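Local coordinates for armadillo repeat protein arm00016 (Synthetic construct, PDB 4D4E) that probably binds extended peptides in a modular way, as a computationally designed armadillo repeat scaffold, at residues Gln16-Leu21 against Leu56-Lys61; Gln38-Gly43 against Gln48-Ala53; Asn80-Asn85 against Ala121-Gly126. One frame throughout, in Å; residues are numbered along the deposited sequence.

Contact 1. Residues Gln16-Leu21 against Leu56-Lys61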
loop_
_atom_site.group_PDB
_atom_site.type_symbol
_atom_site.label_atom_id
_atom_site.label_comp_id
_atom_site.label_asym_id
_atom_site.label_seq_id
_atom_site.Cartn_x
_atom_site.Cartn_y
_atom_site.Cartn_z
ATOM N N GLN A 16 26.023 13.471 -6.715
ATOM C CA GLN A 16 26.733 12.531 -7.521
ATOM C C GLN A 16 25.961 11.204 -7.633
ATOM O O GLN A 16 25.782 10.626 -8.737
ATOM C CB GLN A 16 28.108 12.307 -6.881
ATOM C CG GLN A 16 29.103 11.586 -7.755
ATOM C CD GLN A 16 28.888 11.870 -9.230
ATOM O OE1 GLN A 16 28.372 11.028 -9.971
ATOM N NE2 GLN A 16 29.270 13.060 -9.661
ATOM N N MET A 17 25.520 10.694 -6.503
ATOM C CA MET A 17 24.770 9.449 -6.560
ATOM C C MET A 17 23.462 9.565 -7.376
ATOM O O MET A 17 23.110 8.641 -8.142
ATOM C CB MET A 17 24.542 8.960 -5.169
ATOM C CG MET A 17 23.586 7.810 -4.999
ATOM S SD MET A 17 23.035 7.880 -3.280
ATOM C CE MET A 17 21.722 9.094 -3.435
ATOM N N VAL A 18 22.739 10.679 -7.214
ATOM C CA VAL A 18 21.535 10.917 -7.999
ATOM C C VAL A 18 21.789 10.918 -9.517
ATOM O O VAL A 18 21.002 10.336 -10.291
ATOM C CB VAL A 18 20.849 12.260 -7.614
ATOM C CG1 VAL A 18 19.854 12.713 -8.717
ATOM C CG2 VAL A 18 20.185 12.129 -6.244
ATOM N N GLN A 19 22.874 11.564 -9.934
ATOM C CA GLN A 19 23.284 11.529 -11.326
ATOM C C GLN A 19 23.474 10.098 -11.858
ATOM O O GLN A 19 23.104 9.804 -13.008
ATOM C CB GLN A 19 24.572 12.308 -11.525
ATOM C CG GLN A 19 24.646 12.896 -12.913
ATOM C CD GLN A 19 26.058 13.312 -13.262
ATOM O OE1 GLN A 19 26.918 13.395 -12.385
ATOM N NE2 GLN A 19 26.307 13.586 -14.544
ATOM N N GLN A 20 24.044 9.221 -11.024
ATOM C CA GLN A 20 24.321 7.847 -11.429
ATOM C C GLN A 20 23.080 7.006 -11.683
ATOM O O GLN A 20 23.176 6.015 -12.401
ATOM C CB GLN A 20 25.244 7.151 -10.430
ATOM C CG GLN A 20 26.638 7.747 -10.441
ATOM C CD GLN A 20 27.473 7.301 -9.253
ATOM O OE1 GLN A 20 26.961 6.698 -8.296
ATOM N NE2 GLN A 20 28.777 7.575 -9.313
ATOM N N LEU A 21 21.929 7.392 -11.114
ATOM C CA LEU A 21 20.633 6.762 -11.464
ATOM C C LEU A 21 20.308 6.905 -12.959
ATOM O O LEU A 21 19.506 6.154 -13.493
ATOM C CB LEU A 21 19.475 7.365 -10.624
ATOM C CG LEU A 21 19.614 7.279 -9.101
ATOM C CD1 LEU A 21 18.358 7.813 -8.462
ATOM C CD2 LEU A 21 19.880 5.821 -8.606
ATOM N N LEU A 56 13.967 12.147 -6.345
ATOM C CA LEU A 56 12.642 11.633 -6.653
ATOM C C LEU A 56 12.241 11.448 -8.116
ATOM O O LEU A 56 11.811 10.352 -8.526
ATOM C CB LEU A 56 11.556 12.454 -5.887
ATOM C CG LEU A 56 11.155 11.916 -4.521
ATOM C CD1 LEU A 56 12.291 11.673 -3.575
ATOM C CD2 LEU A 56 10.107 12.825 -3.867
ATOM N N SER A 57 12.404 12.481 -8.926
ATOM C CA SER A 57 12.076 12.299 -10.362
ATOM C C SER A 57 12.856 11.184 -10.970
ATOM O O SER A 57 12.278 10.322 -11.602
ATOM C CB SER A 57 12.260 13.587 -11.192
ATOM O OG SER A 57 10.967 14.027 -11.473
ATOM N N PRO A 58 14.187 11.172 -10.773
ATOM C CA PRO A 58 14.973 10.091 -11.408
ATOM C C PRO A 58 14.580 8.674 -10.886
ATOM O O PRO A 58 14.556 7.690 -11.660
ATOM C CB PRO A 58 16.445 10.457 -11.096
ATOM C CG PRO A 58 16.450 11.805 -10.517
ATOM C CD PRO A 58 15.033 12.223 -10.174
ATOM N N LEU A 59 14.186 8.580 -9.615
ATOM C CA LEU A 59 13.692 7.323 -9.100
ATOM C C LEU A 59 12.413 6.879 -9.766
ATOM O O LEU A 59 12.312 5.732 -10.134
ATOM C CB LEU A 59 13.491 7.362 -7.588
ATOM C CG LEU A 59 14.518 6.984 -6.565
ATOM C CD1 LEU A 59 13.720 6.960 -5.266
ATOM C CD2 LEU A 59 15.129 5.600 -6.845
ATOM N N VAL A 60 11.409 7.753 -9.887
ATOM C CA VAL A 60 10.146 7.437 -10.592
ATOM C C VAL A 60 10.408 7.014 -12.052
ATOM O O VAL A 60 9.690 6.166 -12.600
ATOM C CB VAL A 60 9.198 8.682 -10.592
ATOM C CG1 VAL A 60 7.955 8.432 -11.442
ATOM C CG2 VAL A 60 8.785 9.028 -9.172
ATOM N N LYS A 61 11.379 7.662 -12.701
ATOM C CA LYS A 61 11.680 7.364 -14.074
ATOM C C LYS A 61 12.292 5.972 -14.244
ATOM O O LYS A 61 12.168 5.389 -15.325
ATOM C CB LYS A 61 12.595 8.425 -14.665
ATOM C CG LYS A 61 12.765 8.300 -16.159
ATOM C CD LYS A 61 14.158 8.762 -16.553
ATOM C CE LYS A 61 14.670 8.040 -17.795
ATOM N NZ LYS A 61 16.144 8.146 -17.731
#
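Apolar contact makes up the whole meeting of Gln16-Leu21 with Leu56-Lys61, and its middle is the ring of Pro-58, touched by two side chains at two different corners. Val-18 reaches the outer corner: its CG1 lies 4.0 Å from Pro-58 CG, and because this methyl stands anti to the backbone N (chi1 163°), it runs out obliquely toward the ring. Leu-21 arrives from the next turn and lies at about a right angle to the proline, with its CD1 4.2 Å from Pro-58 CB. The same methyl is also 4.2 Å from CD2 of Leu-59, whose side chain starts out alongside and comes nearer at its end. CD1 of Leu-21 thus touches two consecutive residues of helix 56-61.

Hydrogen bonding stays within each segment or goes to close neighbours. Pro-58 lacks an N-H, but it sits in the first turn of its helix, where no preceding helical carbonyl would receive one, and Val-60 N still bonds Leu-56 O at 3.0 Å. At the other side, Gln-19 O is held by the side chain of Asn-22, which also touches Pro-58. Leu-36 and Leu-33 of helix 26-40 continue the apolar layer beyond Leu-21 and Leu-59.

With no polar bond across it, the contact of the end of helix 14-20 and Leu-21 with helix 56-61 rests on apolar burial, through a few spaced touches rather than close interlocking.

Contact 2. Residues Gln38-Gly43 against Gln48-Ala53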
loop_
_atom_site.group_PDB
_atom_site.type_symbol
_atom_site.label_atom_id
_atom_site.label_comp_id
_atom_site.label_asym_id
_atom_site.label_seq_id
_atom_site.Cartn_x
_atom_site.Cartn_y
_atom_site.Cartn_z
ATOM N N GLN A 38 19.773 2.381 0.668
ATOM C CA GLN A 38 20.321 2.418 2.018
ATOM C C GLN A 38 19.860 3.701 2.776
ATOM O O GLN A 38 19.318 3.606 3.893
ATOM C CB GLN A 38 21.837 2.335 1.932
ATOM C CG GLN A 38 22.510 1.752 3.157
ATOM C CD GLN A 38 23.909 2.315 3.379
ATOM O OE1 GLN A 38 24.477 3.005 2.515
ATOM N NE2 GLN A 38 24.467 2.041 4.560
ATOM N N ILE A 39 20.043 4.880 2.155
ATOM C CA ILE A 39 19.695 6.138 2.779
ATOM C C ILE A 39 18.200 6.216 3.034
ATOM O O ILE A 39 17.780 6.527 4.126
ATOM C CB ILE A 39 20.245 7.327 1.948
ATOM C CG1 ILE A 39 21.791 7.291 1.980
ATOM C CG2 ILE A 39 19.727 8.640 2.481
ATOM C CD1 ILE A 39 22.475 7.729 0.688
ATOM N N ALA A 40 17.402 5.898 2.031
ATOM C CA ALA A 40 15.920 5.860 2.129
ATOM C C ALA A 40 15.389 5.026 3.303
ATOM O O ALA A 40 14.305 5.311 3.820
ATOM C CB ALA A 40 15.321 5.376 0.815
ATOM N N SER A 41 16.171 4.019 3.736
ATOM C CA SER A 41 15.793 3.200 4.906
ATOM C C SER A 41 16.230 3.821 6.234
ATOM O O SER A 41 15.831 3.332 7.277
ATOM C CB SER A 41 16.277 1.747 4.790
ATOM O OG SER A 41 17.684 1.698 4.615
ATOM N N GLY A 42 17.040 4.893 6.193
ATOM C CA GLY A 42 17.297 5.744 7.364
ATOM C C GLY A 42 15.981 6.406 7.710
ATOM O O GLY A 42 14.958 6.132 7.082
ATOM N N GLY A 43 15.969 7.297 8.674
ATOM C CA GLY A 43 14.704 7.976 8.969
ATOM C C GLY A 43 14.282 9.051 7.969
ATOM O O GLY A 43 14.763 9.082 6.826
ATOM N N GLN A 48 14.794 13.257 3.670
ATOM C CA GLN A 48 14.738 14.672 3.332
ATOM C C GLN A 48 15.945 15.081 2.517
ATOM O O GLN A 48 15.822 15.859 1.543
ATOM C CB GLN A 48 14.585 15.539 4.609
ATOM C CG GLN A 48 14.188 16.950 4.291
ATOM C CD GLN A 48 12.971 17.000 3.393
ATOM O OE1 GLN A 48 12.060 16.174 3.529
ATOM N NE2 GLN A 48 12.933 17.986 2.486
ATOM N N LYS A 49 17.110 14.561 2.875
ATOM C CA LYS A 49 18.302 14.785 2.079
ATOM C C LYS A 49 18.107 14.324 0.619
ATOM O O LYS A 49 18.515 14.992 -0.351
ATOM C CB LYS A 49 19.447 14.009 2.690
ATOM C CG LYS A 49 19.577 14.272 4.193
ATOM C CD LYS A 49 20.874 13.723 4.776
ATOM C CE LYS A 49 21.982 14.740 4.573
ATOM N NZ LYS A 49 23.279 14.399 5.241
ATOM N N LEU A 50 17.464 13.175 0.469
ATOM C CA LEU A 50 17.230 12.596 -0.849
ATOM C C LEU A 50 16.317 13.457 -1.688
ATOM O O LEU A 50 16.558 13.628 -2.903
ATOM C CB LEU A 50 16.579 11.224 -0.713
ATOM C CG LEU A 50 17.512 10.099 -0.252
ATOM C CD1 LEU A 50 16.707 8.825 -0.059
ATOM C CD2 LEU A 50 18.661 9.913 -1.249
ATOM N N ILE A 51 15.256 13.978 -1.045
ATOM C CA ILE A 51 14.357 14.913 -1.675
ATOM C C ILE A 51 15.098 16.183 -2.142
ATOM O O ILE A 51 14.966 16.616 -3.308
ATOM C CB ILE A 51 13.157 15.218 -0.747
ATOM C CG1 ILE A 51 12.234 13.998 -0.713
ATOM C CG2 ILE A 51 12.398 16.430 -1.257
ATOM C CD1 ILE A 51 11.143 14.092 0.349
ATOM N N GLU A 52 15.931 16.721 -1.261
ATOM C CA GLU A 52 16.633 17.939 -1.534
ATOM C C GLU A 52 17.780 17.798 -2.528
ATOM O O GLU A 52 18.226 18.806 -3.103
ATOM C CB GLU A 52 17.061 18.559 -0.234
ATOM C CG GLU A 52 15.848 19.198 0.442
ATOM C CD GLU A 52 16.130 19.490 1.877
ATOM O OE1 GLU A 52 17.214 19.032 2.319
ATOM O OE2 GLU A 52 15.293 20.162 2.539
ATOM N N ALA A 53 18.221 16.557 -2.761
ATOM C CA ALA A 53 19.238 16.314 -3.777
ATOM C C ALA A 53 18.572 15.960 -5.122
ATOM O O ALA A 53 19.288 15.587 -6.083
ATOM C CB ALA A 53 20.219 15.209 -3.345
#
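The flat group met across the contact is the peptide linking Ile-39 to Ala-40, and one of its faces is occupied by a methyl of Leu-50. CD1 of that leucine stands almost straight above the amide nitrogen, 3.7 Å from Ala-40 N, and from there it also meets Ala-40 CB at 3.8 Å. The carbonyl oxygen of the same peptide is used by Gly-42 N at 2.7 Å, a bond that closes the turn leaving helix 26-40.

Leu-50 reaches this place with an extended side chain: CD1 is anti to CA (chi2 176°), so the methyl points straight out from helix 44-52. Its branch point is taken up by Ile-39, whose CG2 lies 3.8 Å from Leu-50 CG and within about the same reach of both leucine methyls, so that it rests against the fork while the two side chains run at a slant to each other. Met-17 of helix 14-20 touches both Ile-39 and Leu-50 and extends the apolar cluster. With alanine in place of Leu-50, the peptide face of Ala-40 and CG2 of Ile-39 would probably lose their packing partner, and a gap is likely to open beside Met-17.

Polar bonds keep to the margins. Gln-38 O accepts two donors from the same face of its plane, Ser-41 N and Ser-41 OG, the latter at 2.6 Å and tilted 29° from the carbonyl plane. On helix 44-52, Gln-48 NE2 makes a weak but nearly straight bond to Glu-52 OE2, while its OE1 is held by Gln-88.

Helices 26-40 and 44-52 are therefore joined here by buried hydrocarbon set against main chain, with no hydrogen bond across the contact; the polar bonds lie within a segment or, for Gln-48, reach helix 86-94.

Contact 3. Residues Asn80-Asn85 against Ala121-Gly126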
loop_
_atom_site.group_PDB
_atom_site.type_symbol
_atom_site.label_atom_id
_atom_site.label_comp_id
_atom_site.label_asym_id
_atom_site.label_seq_id
_atom_site.Cartn_x
_atom_site.Cartn_y
_atom_site.Cartn_z
ATOM N N ASN A 80 10.088 3.104 0.660
ATOM C CA ASN A 80 10.737 3.585 1.861
ATOM C C ASN A 80 10.595 5.100 2.022
ATOM O O ASN A 80 10.370 5.563 3.140
ATOM C CB ASN A 80 12.195 3.160 1.900
ATOM C CG ASN A 80 12.425 1.845 2.634
ATOM O OD1 ASN A 80 11.678 1.482 3.526
ATOM N ND2 ASN A 80 13.524 1.172 2.304
ATOM N N ILE A 81 10.686 5.854 0.914
ATOM C CA ILE A 81 10.413 7.326 0.919
ATOM C C ILE A 81 8.969 7.613 1.392
ATOM O O ILE A 81 8.742 8.497 2.218
ATOM C CB ILE A 81 10.752 7.972 -0.481
ATOM C CG1 ILE A 81 12.263 7.873 -0.710
ATOM C CG2 ILE A 81 10.240 9.402 -0.631
ATOM C CD1 ILE A 81 12.645 7.878 -2.170
ATOM N N ALA A 82 8.029 6.809 0.908
ATOM C CA ALA A 82 6.620 6.955 1.206
ATOM C C ALA A 82 6.242 6.602 2.646
ATOM O O ALA A 82 5.117 6.896 3.050
ATOM C CB ALA A 82 5.803 6.125 0.253
ATOM N N ALA A 83 7.169 5.988 3.399
ATOM C CA ALA A 83 6.995 5.758 4.868
ATOM C C ALA A 83 7.396 7.026 5.638
ATOM O O ALA A 83 7.533 6.993 6.854
ATOM C CB ALA A 83 7.868 4.564 5.316
ATOM N N GLY A 84 7.635 8.139 4.921
ATOM C CA GLY A 84 8.048 9.391 5.558
ATOM C C GLY A 84 6.835 10.164 5.944
ATOM O O GLY A 84 5.713 9.651 5.914
ATOM N N ASN A 85 7.037 11.416 6.316
ATOM C CA ASN A 85 5.923 12.226 6.791
ATOM C C ASN A 85 5.093 12.607 5.566
ATOM O O ASN A 85 5.476 12.260 4.427
ATOM C CB ASN A 85 6.436 13.442 7.565
ATOM C CG ASN A 85 7.258 14.388 6.704
ATOM O OD1 ASN A 85 6.894 14.755 5.576
ATOM N ND2 ASN A 85 8.370 14.804 7.246
ATOM N N ALA A 121 0.519 1.132 -0.260
ATOM C CA ALA A 121 0.099 1.036 1.152
ATOM C C ALA A 121 0.671 2.187 1.965
ATOM O O ALA A 121 -0.059 2.806 2.769
ATOM C CB ALA A 121 0.415 -0.322 1.807
ATOM N N ASN A 122 1.956 2.479 1.764
ATOM C CA ASN A 122 2.581 3.566 2.503
ATOM C C ASN A 122 2.001 4.919 2.168
ATOM O O ASN A 122 1.741 5.777 3.078
ATOM C CB ASN A 122 4.087 3.532 2.340
ATOM C CG ASN A 122 4.705 2.327 3.022
ATOM O OD1 ASN A 122 4.036 1.659 3.803
ATOM N ND2 ASN A 122 5.965 2.065 2.765
ATOM N N ILE A 123 1.846 5.145 0.867
ATOM C CA ILE A 123 1.214 6.359 0.414
ATOM C C ILE A 123 -0.203 6.484 0.977
ATOM O O ILE A 123 -0.558 7.555 1.476
ATOM C CB ILE A 123 1.141 6.441 -1.100
ATOM C CG1 ILE A 123 2.562 6.495 -1.671
ATOM C CG2 ILE A 123 0.402 7.738 -1.454
ATOM C CD1 ILE A 123 2.653 6.116 -3.134
ATOM N N ALA A 124 -0.981 5.382 0.952
ATOM C CA ALA A 124 -2.320 5.427 1.522
ATOM C C ALA A 124 -2.347 5.680 3.013
ATOM O O ALA A 124 -3.428 6.028 3.547
ATOM C CB ALA A 124 -3.133 4.199 1.172
ATOM N N ALA A 125 -1.204 5.503 3.693
ATOM C CA ALA A 125 -1.126 5.788 5.123
ATOM C C ALA A 125 -0.942 7.309 5.294
ATOM O O ALA A 125 -0.830 7.813 6.422
ATOM C CB ALA A 125 -0.004 4.996 5.821
ATOM N N GLY A 126 -0.902 8.045 4.183
ATOM C CA GLY A 126 -0.821 9.529 4.266
ATOM C C GLY A 126 -2.164 10.176 4.653
ATOM O O GLY A 126 -2.958 9.614 5.396
HETATM O O HOH W 1 3.517 6.109 4.827
#
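Ala-82 packs closely against Asn-122 and Ile-123, and here the backbones come near: the two CA atoms of Ala-82 and Asn-122 are 5.4 Å apart. Ala-82 CB lies 3.7 Å from Asn-122 CB and 3.8 Å from Ile-123 CG1, so a single methyl fits between two successive side chains of helix 110-124. Leu-92 and Ile-89 of helix 86-94 touch Ala-82 and Ile-123 respectively. The small Ala-82 is consistent with the close approach of the ends of helices 68-81 and 110-124, side by side in the armadillo solenoid. The amide of Asn-122, with CG anti to its carbonyl carbon (chi1 -68°), turns back to helix 68-81, where ND2 is hydrogen-bonded to Ala-79 O; Asn-164 of helix 152-166 makes the same kind of bond to Ala-121 O. In natural armadillo proteins asparagines on such helices hold the main chain of a bound peptide, a role that these may share. Toward solvent the fit is looser. Ala-83 is exposed and brings its CB no nearer than 4.0 Å to Asn-122 ND2. Ala-82 O and Asn-122 O come within 3.6 Å of each other, and a water bridges them. It lies 2.5 Å from both Ala-82 O and Asn-122 O, unusually short, so its exact position is doubtful.

How the contacts relate
From the N terminus, the chain runs through helix 14-20, helix 26-40 and helix 44-52 before helix 56-61 returns to the first of these and closes contact 1. Contact 2, a short closure between helices 26-40 and 44-52, falls entirely within that loop, and the two touch where Val-18 packs on Ala-53 and Leu-56 on Ile-51. Contact 3 follows in series and crosses neither: it closes a second loop, of 35 residues, when the end of helix 110-124 meets that of helix 68-81, the helix next after 56-61. Ile-81 packs on Leu-56 and Leu-59, and Asn-80 on Ala-40 and Ser-41, so the amino-terminal end is continuous with the middle of the solenoid.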